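Local coordinates for protein possible glutathione S-transferase (PDB 3M8N) that probably works as a glutathione transferase, joining glutathione to electrophilic compounds, at residues P56-A61 and N70-Y75; A164-T169 and A187-V192. All blocks are in the same frame, centred on the assembly; numbering follows the deposited sequence.

How the contacts relate
The two contacts lie in different domains of a glutathione S-transferase fold: contact 1 in the thioredoxin-like N-terminal domain, contact 2 in the helical C-terminal domain. Their centres are about 21 Å apart, on opposite sides of the chain's centre, and they follow one another in series along the chain. They nevertheless meet at the domain boundary, where L73 CD1 and N70 OD1 of helix 69-77 each approach A164 CB of helix 160-169 to 3.8 Å. One turn of helix 69-77 therefore faces the sheet through I72 and the other domain through L73. In this family the stretch around the cis-proline, here P56, generally borders the glutathione site; contact 2 is interior packing of the helical domain.

Contact 1: P56-A61 and N70-Y75; sequences PLLETA and NAILWY
I72, reaching from helix 69-77, and L58, on strand 57-59, form the middle of a largely apolar contact that no hydrogen bond crosses. Their CA atoms are 6.9 Å apart, and L58 CD2 lies 3.9 Å from I72 CG2. The I72 side chain serves two partners. CG2, and more loosely CG1, lie against L58, while CG1, which stands anti to the carbonyl carbon (chi1 -63°), carries the CD1 tip on to the proline. There I72 CD1 touches P56 CG at 3.9 Å and also packs against the carbonyl oxygen, with P56 O 3.7 Å away. P56 follows a cis peptide bond, the cis-proline characteristic of the thioredoxin-like fold that glutathione transferases share.

The aromatic part of the contact belongs to Y75, one turn further along the helix. L58 CG, anti to the backbone N (chi1 -172°), leans toward Y75, and its CD2 methyl wedges between I72 and the tyrosine, 3.8 Å from Y75 CD2. The L58 and Y75 side chains cross at about a right angle, the methyl meeting the ring obliquely. At the ring's far end, T60 CG2 lies 3.9 Å from Y75 OH, a methyl beside a hydroxyl at the partly exposed margin.

The axes of strand 57-59 and of the helical segment 70-75 run at 37° to each other, 9.2 Å apart at closest approach. The strand is paired on both sides, L57 with Y7 and L58 with L66, and L57 points to the other side of the sheet. V18 of helix 13-24 packs on both P56 and I72, while Y75 touches L66 of strand 65-67 and makes a cation-pi contact with R87 of the second subunit.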
loop_
_atom_site.group_PDB
_atom_site.type_symbol
_atom_site.label_atom_id
_atom_site.label_comp_id
_atom_site.label_asym_id
_atom_site.label_seq_id
_atom_site.Cartn_x
_atom_site.Cartn_y
_atom_site.Cartn_z
ATOM N N PRO A 56 6.953 7.929 9.104
ATOM C CA PRO A 56 6.305 9.095 9.666
ATOM C C PRO A 56 5.021 8.758 10.439
ATOM O O PRO A 56 4.440 7.696 10.245
ATOM C CB PRO A 56 6.025 9.953 8.431
ATOM C CG PRO A 56 5.721 8.949 7.349
ATOM C CD PRO A 56 6.622 7.780 7.667
ATOM N N LEU A 57 4.632 9.666 11.324
ATOM C CA LEU A 57 3.388 9.599 12.042
ATOM C C LEU A 57 2.787 10.963 12.019
ATOM O O LEU A 57 3.461 11.946 12.293
ATOM C CB LEU A 57 3.655 9.202 13.476
ATOM C CG LEU A 57 2.593 8.482 14.301
ATOM C CD1 LEU A 57 2.209 7.168 13.686
ATOM C CD2 LEU A 57 3.202 8.238 15.648
ATOM N N LEU A 58 1.507 11.024 11.666
ATOM C CA LEU A 58 0.784 12.268 11.650
ATOM C C LEU A 58 -0.211 12.333 12.780
ATOM O O LEU A 58 -1.171 11.626 12.768
ATOM C CB LEU A 58 0.008 12.409 10.343
ATOM C CG LEU A 58 -0.682 13.717 10.037
ATOM C CD1 LEU A 58 0.376 14.673 9.787
ATOM C CD2 LEU A 58 -1.615 13.588 8.833
ATOM N N GLU A 59 0.019 13.216 13.747
ATOM C CA GLU A 59 -1.014 13.549 14.755
ATOM C C GLU A 59 -2.104 14.379 14.178
ATOM O O GLU A 59 -1.878 15.539 13.791
ATOM C CB GLU A 59 -0.465 14.468 15.831
ATOM C CG GLU A 59 0.137 13.827 17.020
ATOM C CD GLU A 59 0.010 14.665 18.292
ATOM O OE1 GLU A 59 -1.151 14.966 18.686
ATOM O OE2 GLU A 59 1.081 14.966 18.901
ATOM N N THR A 60 -3.285 13.806 14.129
ATOM C CA THR A 60 -4.493 14.577 13.914
ATOM C C THR A 60 -5.026 15.361 15.151
ATOM O O THR A 60 -4.634 16.511 15.480
ATOM C CB THR A 60 -5.559 13.626 13.619
ATOM O OG1 THR A 60 -5.175 12.845 12.480
ATOM C CG2 THR A 60 -6.846 14.423 13.390
ATOM N N ALA A 61 -5.967 14.689 15.803
ATOM C CA ALA A 61 -6.484 15.031 17.123
ATOM C C ALA A 61 -5.344 14.959 18.148
ATOM O O ALA A 61 -4.305 14.405 17.847
ATOM C CB ALA A 61 -7.609 14.020 17.469
ATOM N N ASN A 70 1.592 6.297 2.993
ATOM C CA ASN A 70 0.646 6.382 1.875
ATOM C C ASN A 70 -0.766 6.634 2.308
ATOM O O ASN A 70 -1.540 7.219 1.555
ATOM C CB ASN A 70 0.695 5.136 0.989
ATOM C CG ASN A 70 1.930 5.069 0.101
ATOM O OD1 ASN A 70 2.863 5.821 0.195
ATOM N ND2 ASN A 70 1.912 4.151 -0.744
ATOM N N ALA A 71 -1.107 6.183 3.522
ATOM C CA ALA A 71 -2.358 6.567 4.188
ATOM C C ALA A 71 -2.366 8.036 4.643
ATOM O O ALA A 71 -3.378 8.693 4.571
ATOM C CB ALA A 71 -2.651 5.641 5.402
ATOM N N ILE A 72 -1.252 8.512 5.145
ATOM C CA ILE A 72 -1.056 9.913 5.461
ATOM C C ILE A 72 -1.289 10.742 4.207
ATOM O O ILE A 72 -2.030 11.686 4.250
ATOM C CB ILE A 72 0.328 10.179 6.159
ATOM C CG1 ILE A 72 0.414 9.463 7.498
ATOM C CG2 ILE A 72 0.642 11.658 6.298
ATOM C CD1 ILE A 72 1.903 9.189 8.077
ATOM N N LEU A 73 -0.738 10.347 3.072
ATOM C CA LEU A 73 -0.861 11.104 1.856
ATOM C C LEU A 73 -2.297 11.221 1.487
ATOM O O LEU A 73 -2.716 12.298 1.192
ATOM C CB LEU A 73 -0.051 10.504 0.664
ATOM C CG LEU A 73 1.506 10.567 0.666
ATOM C CD1 LEU A 73 2.118 9.998 -0.609
ATOM C CD2 LEU A 73 1.966 11.917 0.854
ATOM N N TRP A 74 -3.028 10.111 1.493
ATOM C CA TRP A 74 -4.437 10.130 1.175
ATOM C C TRP A 74 -5.244 11.090 2.074
ATOM O O TRP A 74 -6.072 11.847 1.577
ATOM C CB TRP A 74 -5.009 8.719 1.233
ATOM C CG TRP A 74 -6.456 8.693 0.855
ATOM C CD1 TRP A 74 -6.977 8.455 -0.388
ATOM C CD2 TRP A 74 -7.578 8.922 1.718
ATOM N NE1 TRP A 74 -8.327 8.511 -0.354
ATOM C CE2 TRP A 74 -8.738 8.790 0.927
ATOM C CE3 TRP A 74 -7.720 9.173 3.111
ATOM C CZ2 TRP A 74 -10.080 8.960 1.481
ATOM C CZ3 TRP A 74 -9.033 9.342 3.668
ATOM C CH2 TRP A 74 -10.196 9.244 2.833
ATOM N N TYR A 75 -4.985 11.018 3.368
ATOM C CA TYR A 75 -5.630 11.815 4.332
ATOM C C TYR A 75 -5.441 13.308 4.050
ATOM O O TYR A 75 -6.342 14.101 4.181
ATOM C CB TYR A 75 -5.126 11.477 5.733
ATOM C CG TYR A 75 -5.825 12.316 6.807
ATOM C CD1 TYR A 75 -7.180 12.112 7.141
ATOM C CD2 TYR A 75 -5.180 13.354 7.432
ATOM C CE1 TYR A 75 -7.829 12.880 8.109
ATOM C CE2 TYR A 75 -5.858 14.145 8.371
ATOM C CZ TYR A 75 -7.162 13.869 8.712
ATOM O OH TYR A 75 -7.815 14.620 9.619
#

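Contact 2: A164-T169 and A187-V192; sequences ALYGYT and AWLRRV
Within the all-helical C-terminal domain of the glutathione transferase fold, helix 160-169 packs across helix 183-193; the axes of segments 164-169 and 187-192 cross at -113°, 10.9 Å apart at closest approach. W188 and Y166, one from each helix, supply about half of the interface, with L189 contributing nearly as much as W188, and no hydrogen bond spans it.

The indole of W188 comes in edge first. With CG anti to the backbone N (chi1 172°), its six-membered ring extends to the backbone of the other helix, where W188 CH2 sits 3.4 Å from Y166 N and 3.7 Å from L165 CB. W188 CZ3 meets T169 CG2 at 3.9 Å, the two side chains crossing at about a right angle. On its own helix, V192 CG2 lies over one indole face, toward the rim. D162 accepts a hydrogen bond from NE1 and F153 meets the ring edge-to-face, so the plane is held from several sides. An alanine in place of W188 would probably open a gap beside L165, Y166 and T169 and leave D162 without its indole donor.

Y166 leans the other way, against helix 183-193. V192 CG1 stands over one face of its ring, a CH-pi contact 4.1 Å from the centroid and 29° off the normal, while L189 CD2 approaches Y166 CE1 obliquely at 3.6 Å. Beyond the segments H170 stacks on this ring, and the phenol OH is hydrogen-bonded to E193, a polar tie between the same two helices.

T169 turns its methyl to the interface, between W188 and L189, and its hydroxyl back to its own helix: OG1 donates to L165 O at 2.7 Å from above the carbonyl plane, and that oxygen also accepts from T169 N.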
loop_
_atom_site.group_PDB
_atom_site.type_symbol
_atom_site.label_atom_id
_atom_site.label_comp_id
_atom_site.label_asym_id
_atom_site.label_seq_id
_atom_site.Cartn_x
_atom_site.Cartn_y
_atom_site.Cartn_z
ATOM N N ALA A 164 3.846 9.599 -4.102
ATOM C CA ALA A 164 4.239 8.348 -3.471
ATOM C C ALA A 164 5.342 7.611 -4.227
ATOM O O ALA A 164 6.332 7.218 -3.662
ATOM C CB ALA A 164 3.039 7.462 -3.283
ATOM N N LEU A 165 5.181 7.482 -5.533
ATOM C CA LEU A 165 6.179 6.852 -6.393
ATOM C C LEU A 165 7.470 7.653 -6.462
ATOM O O LEU A 165 8.563 7.100 -6.487
ATOM C CB LEU A 165 5.596 6.639 -7.788
ATOM C CG LEU A 165 4.520 5.566 -7.794
ATOM C CD1 LEU A 165 3.649 5.592 -9.018
ATOM C CD2 LEU A 165 5.164 4.248 -7.641
ATOM N N TYR A 166 7.351 8.964 -6.397
ATOM C CA TYR A 166 8.520 9.764 -6.423
ATOM C C TYR A 166 9.486 9.508 -5.287
ATOM O O TYR A 166 10.661 9.621 -5.486
ATOM C CB TYR A 166 8.169 11.268 -6.553
ATOM C CG TYR A 166 9.380 12.119 -6.792
ATOM C CD1 TYR A 166 9.842 12.392 -8.081
ATOM C CD2 TYR A 166 10.107 12.597 -5.709
ATOM C CE1 TYR A 166 11.022 13.189 -8.268
ATOM C CE2 TYR A 166 11.237 13.354 -5.876
ATOM C CZ TYR A 166 11.693 13.637 -7.154
ATOM O OH TYR A 166 12.841 14.375 -7.194
ATOM N N GLY A 167 9.002 9.223 -4.097
ATOM C CA GLY A 167 9.804 9.006 -2.907
ATOM C C GLY A 167 11.057 8.156 -3.029
ATOM O O GLY A 167 12.156 8.626 -2.695
ATOM N N TYR A 168 10.900 6.906 -3.459
ATOM C CA TYR A 168 12.024 6.039 -3.730
ATOM C C TYR A 168 12.501 6.156 -5.174
ATOM O O TYR A 168 13.670 6.146 -5.402
ATOM C CB TYR A 168 11.742 4.576 -3.312
ATOM C CG TYR A 168 11.592 4.468 -1.854
ATOM C CD1 TYR A 168 12.619 4.862 -1.017
ATOM C CD2 TYR A 168 10.410 4.063 -1.294
ATOM C CE1 TYR A 168 12.487 4.823 0.365
ATOM C CE2 TYR A 168 10.255 4.020 0.120
ATOM C CZ TYR A 168 11.306 4.395 0.939
ATOM O OH TYR A 168 11.194 4.373 2.315
ATOM N N THR A 169 11.602 6.279 -6.150
ATOM C CA THR A 169 12.041 6.377 -7.536
ATOM C C THR A 169 13.160 7.404 -7.686
ATOM O O THR A 169 14.113 7.194 -8.437
ATOM C CB THR A 169 10.910 6.655 -8.524
ATOM O OG1 THR A 169 9.853 5.697 -8.349
ATOM C CG2 THR A 169 11.399 6.505 -9.961
ATOM N N ALA A 187 11.659 11.577 -17.400
ATOM C CA ALA A 187 10.909 12.779 -17.786
ATOM C C ALA A 187 9.854 13.080 -16.738
ATOM O O ALA A 187 9.627 14.236 -16.374
ATOM C CB ALA A 187 10.238 12.599 -19.186
ATOM N N TRP A 188 9.233 12.004 -16.250
ATOM C CA TRP A 188 8.278 12.048 -15.121
ATOM C C TRP A 188 8.885 12.631 -13.815
ATOM O O TRP A 188 8.333 13.548 -13.198
ATOM C CB TRP A 188 7.624 10.659 -14.917
ATOM C CG TRP A 188 6.811 10.593 -13.677
ATOM C CD1 TRP A 188 5.567 11.072 -13.498
ATOM C CD2 TRP A 188 7.218 10.058 -12.432
ATOM N NE1 TRP A 188 5.141 10.852 -12.215
ATOM C CE2 TRP A 188 6.142 10.220 -11.536
ATOM C CE3 TRP A 188 8.383 9.439 -11.987
ATOM C CZ2 TRP A 188 6.196 9.794 -10.215
ATOM C CZ3 TRP A 188 8.427 8.994 -10.693
ATOM C CH2 TRP A 188 7.330 9.189 -9.814
ATOM N N LEU A 189 10.071 12.173 -13.444
ATOM C CA LEU A 189 10.769 12.736 -12.285
ATOM C C LEU A 189 10.969 14.191 -12.411
ATOM O O LEU A 189 10.753 14.904 -11.447
ATOM C CB LEU A 189 12.131 12.055 -12.046
ATOM C CG LEU A 189 12.155 10.556 -11.753
ATOM C CD1 LEU A 189 13.523 9.951 -12.068
ATOM C CD2 LEU A 189 11.756 10.347 -10.312
ATOM N N ARG A 190 11.404 14.640 -13.590
ATOM C CA ARG A 190 11.602 16.069 -13.836
ATOM C C ARG A 190 10.290 16.779 -13.807
ATOM O O ARG A 190 10.235 17.864 -13.314
ATOM C CB ARG A 190 12.375 16.372 -15.151
ATOM C CG ARG A 190 13.934 16.097 -15.062
ATOM C CD ARG A 190 14.825 16.434 -16.356
ATOM N NE ARG A 190 14.386 15.666 -17.536
ATOM C CZ ARG A 190 14.880 14.484 -17.946
ATOM N NH1 ARG A 190 15.898 13.893 -17.310
ATOM N NH2 ARG A 190 14.338 13.892 -18.995
ATOM N N ARG A 191 9.213 16.182 -14.308
ATOM C CA ARG A 191 7.911 16.841 -14.275
ATOM C C ARG A 191 7.446 17.094 -12.844
ATOM O O ARG A 191 6.970 18.178 -12.494
ATOM C CB ARG A 191 6.962 15.933 -14.986
ATOM C CG ARG A 191 5.757 16.544 -15.486
ATOM C CD ARG A 191 4.926 15.500 -16.257
ATOM N NE ARG A 191 5.530 15.181 -17.534
ATOM C CZ ARG A 191 6.031 14.010 -17.932
ATOM N NH1 ARG A 191 5.999 12.921 -17.194
ATOM N NH2 ARG A 191 6.589 13.942 -19.137
ATOM N N VAL A 192 7.633 16.110 -11.997
ATOM C CA VAL A 192 7.384 16.235 -10.577
ATOM C C VAL A 192 8.222 17.286 -9.900
ATOM O O VAL A 192 7.725 18.109 -9.170
ATOM C CB VAL A 192 7.527 14.868 -9.833
ATOM C CG1 VAL A 192 7.366 15.073 -8.362
ATOM C CG2 VAL A 192 6.481 13.947 -10.322
#